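Long-range contact in malonyl CoA:acyl carrier protein malonyltransferase (Streptomyces coelicolor, PDB 1NM2), which probably transfers the malonyl group from malonyl-CoA to holo-acyl carrier protein, a step in fatty acid biosynthesis: residues Gly137-Leu142 with Arg190-Leu195. Numbering follows the deposited sequence.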
loop_
_atom_site.group_PDB
_atom_site.type_symbol
_atom_site.label_atom_id
_atom_site.label_comp_id
_atom_site.label_asym_id
_atom_site.label_seq_id
_atom_site.Cartn_x
_atom_site.Cartn_y
_atom_site.Cartn_z
ATOM N N GLY A 137 16.652 -1.851 -7.366
ATOM C CA GLY A 137 15.557 -0.940 -7.639
ATOM C C GLY A 137 14.348 -1.647 -8.215
ATOM O O GLY A 137 14.269 -2.873 -8.190
ATOM N N MET A 138 13.400 -0.863 -8.719
ATOM C CA MET A 138 12.175 -1.388 -9.320
ATOM C C MET A 138 11.866 -0.556 -10.553
ATOM O O MET A 138 12.112 0.653 -10.568
ATOM C CB MET A 138 10.991 -1.277 -8.349
ATOM C CG MET A 138 11.202 -1.906 -6.989
ATOM S SD MET A 138 9.837 -1.514 -5.847
ATOM C CE MET A 138 8.697 -2.820 -6.231
ATOM N N SER A 139 11.325 -1.200 -11.582
ATOM C CA SER A 139 10.963 -0.505 -12.811
ATOM C C SER A 139 9.656 -1.064 -13.343
ATOM O O SER A 139 9.446 -2.273 -13.340
ATOM C CB SER A 139 12.056 -0.667 -13.870
ATOM O OG SER A 139 13.269 -0.063 -13.454
ATOM N N ALA A 140 8.772 -0.177 -13.787
ATOM C CA ALA A 140 7.490 -0.597 -14.335
ATOM C C ALA A 140 7.656 -0.875 -15.821
ATOM O O ALA A 140 8.444 -0.206 -16.502
ATOM C CB ALA A 140 6.444 0.490 -14.123
ATOM N N LEU A 141 6.929 -1.873 -16.315
ATOM C CA LEU A 141 6.970 -2.229 -17.727
ATOM C C LEU A 141 5.702 -1.685 -18.373
ATOM O O LEU A 141 4.598 -2.071 -17.995
ATOM C CB LEU A 141 7.024 -3.750 -17.900
ATOM C CG LEU A 141 8.357 -4.479 -17.697
ATOM C CD1 LEU A 141 8.939 -4.179 -16.335
ATOM C CD2 LEU A 141 8.125 -5.973 -17.858
ATOM N N LEU A 142 5.857 -0.793 -19.346
ATOM C CA LEU A 142 4.700 -0.205 -20.016
ATOM C C LEU A 142 4.430 -0.894 -21.350
ATOM O O LEU A 142 5.214 -0.784 -22.290
ATOM C CB LEU A 142 4.926 1.296 -20.227
ATOM C CG LEU A 142 5.387 2.061 -18.980
ATOM C CD1 LEU A 142 5.522 3.539 -19.311
ATOM C CD2 LEU A 142 4.395 1.853 -17.839
ATOM N N ARG A 190 7.141 -1.188 -24.407
ATOM C CA ARG A 190 7.605 0.062 -25.000
ATOM C C ARG A 190 8.632 0.754 -24.117
ATOM O O ARG A 190 9.627 1.298 -24.604
ATOM C CB ARG A 190 6.437 1.031 -25.191
ATOM C CG ARG A 190 5.256 0.487 -25.962
ATOM C CD ARG A 190 4.199 1.561 -26.113
ATOM N NE ARG A 190 3.673 2.010 -24.826
ATOM C CZ ARG A 190 2.729 1.370 -24.140
ATOM N NH1 ARG A 190 2.202 0.248 -24.617
ATOM N NH2 ARG A 190 2.303 1.860 -22.980
ATOM N N LYS A 191 8.393 0.720 -22.813
ATOM C CA LYS A 191 9.266 1.413 -21.886
ATOM C C LYS A 191 9.448 0.679 -20.566
ATOM O O LYS A 191 8.537 0.014 -20.074
ATOM C CB LYS A 191 8.660 2.794 -21.624
ATOM C CG LYS A 191 9.620 3.951 -21.451
ATOM C CD LYS A 191 8.810 5.243 -21.358
ATOM C CE LYS A 191 9.671 6.469 -21.095
ATOM N NZ LYS A 191 8.817 7.692 -20.996
ATOM N N VAL A 192 10.644 0.801 -20.007
ATOM C CA VAL A 192 10.962 0.210 -18.716
ATOM C C VAL A 192 11.281 1.429 -17.861
ATOM O O VAL A 192 12.377 1.987 -17.928
ATOM C CB VAL A 192 12.174 -0.732 -18.813
ATOM C CG1 VAL A 192 12.569 -1.227 -17.427
ATOM C CG2 VAL A 192 11.821 -1.920 -19.700
ATOM N N VAL A 193 10.300 1.851 -17.075
ATOM C CA VAL A 193 10.444 3.041 -16.250
ATOM C C VAL A 193 10.822 2.782 -14.802
ATOM O O VAL A 193 10.075 2.151 -14.053
ATOM C CB VAL A 193 9.143 3.872 -16.279
ATOM C CG1 VAL A 193 9.354 5.206 -15.574
ATOM C CG2 VAL A 193 8.704 4.081 -17.716
ATOM N N PRO A 194 11.997 3.274 -14.388
ATOM C CA PRO A 194 12.453 3.084 -13.008
ATOM C C PRO A 194 11.572 3.846 -12.022
ATOM O O PRO A 194 11.227 5.004 -12.252
ATOM C CB PRO A 194 13.896 3.597 -13.044
ATOM C CG PRO A 194 13.876 4.616 -14.137
ATOM C CD PRO A 194 13.024 3.955 -15.196
ATOM N N LEU A 195 11.201 3.177 -10.935
ATOM C CA LEU A 195 10.358 3.767 -9.903
ATOM C C LEU A 195 11.192 4.554 -8.899
ATOM O O LEU A 195 12.387 4.292 -8.728
ATOM C CB LEU A 195 9.571 2.676 -9.165
ATOM C CG LEU A 195 8.351 2.066 -9.867
ATOM C CD1 LEU A 195 8.751 1.454 -11.191
ATOM C CD2 LEU A 195 7.732 1.008 -8.971
HETATM O O HOH W 1 14.342 2.155 -8.832
#
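Ala140 and Val193 face each other as an antiparallel hydrogen-bonded pair. Ala140 N donates to Val193 O at 2.7 Å, and Val193 N returns a bond to Ala140 O. Leu142 N gives a nearly straight bond to Lys191 O (178° at the hydrogen). Arg190 N then bonds Leu142 O, so Arg190 and Lys191 both face Leu142 in a classic beta bulge. At the other end Leu195 N reaches Met138 O at 2.7 Å. A water accepts from Met138 N and lies 2.9 Å from Leu195 O.

Strand 189-194 is an outermost strand of the mixed sheet of this acyltransferase. Strand 136-143 lies between it and strand 168-172, to which Ser139 and Leu141 bond through their backbones.

Apolar contacts occupy both faces. Ser139 CB meets Val192 CG1 at 3.6 Å, on the face covered by helix 175-183. On the opposite face Leu142 CD1 touches Val193 CG2, and Leu142 runs side by side with Lys191. Leu195 turns its two methyls to different partners. Leu195 CD2 lies 4.0 Å from Met138 CB. Leu195 CD1 presses tightly on Ser139 CA, at 3.4 Å, and also meets Ala140 CB. An alanine in place of Leu195 would probably open a gap beside Met138 and Ala140.

The Arg190 side chain bends at chi3 (-62°), which turns NE out of an extended course. Its guanidinium lies flat against Leu142, with Leu142 O 3.8 Å above the plane, over its centre.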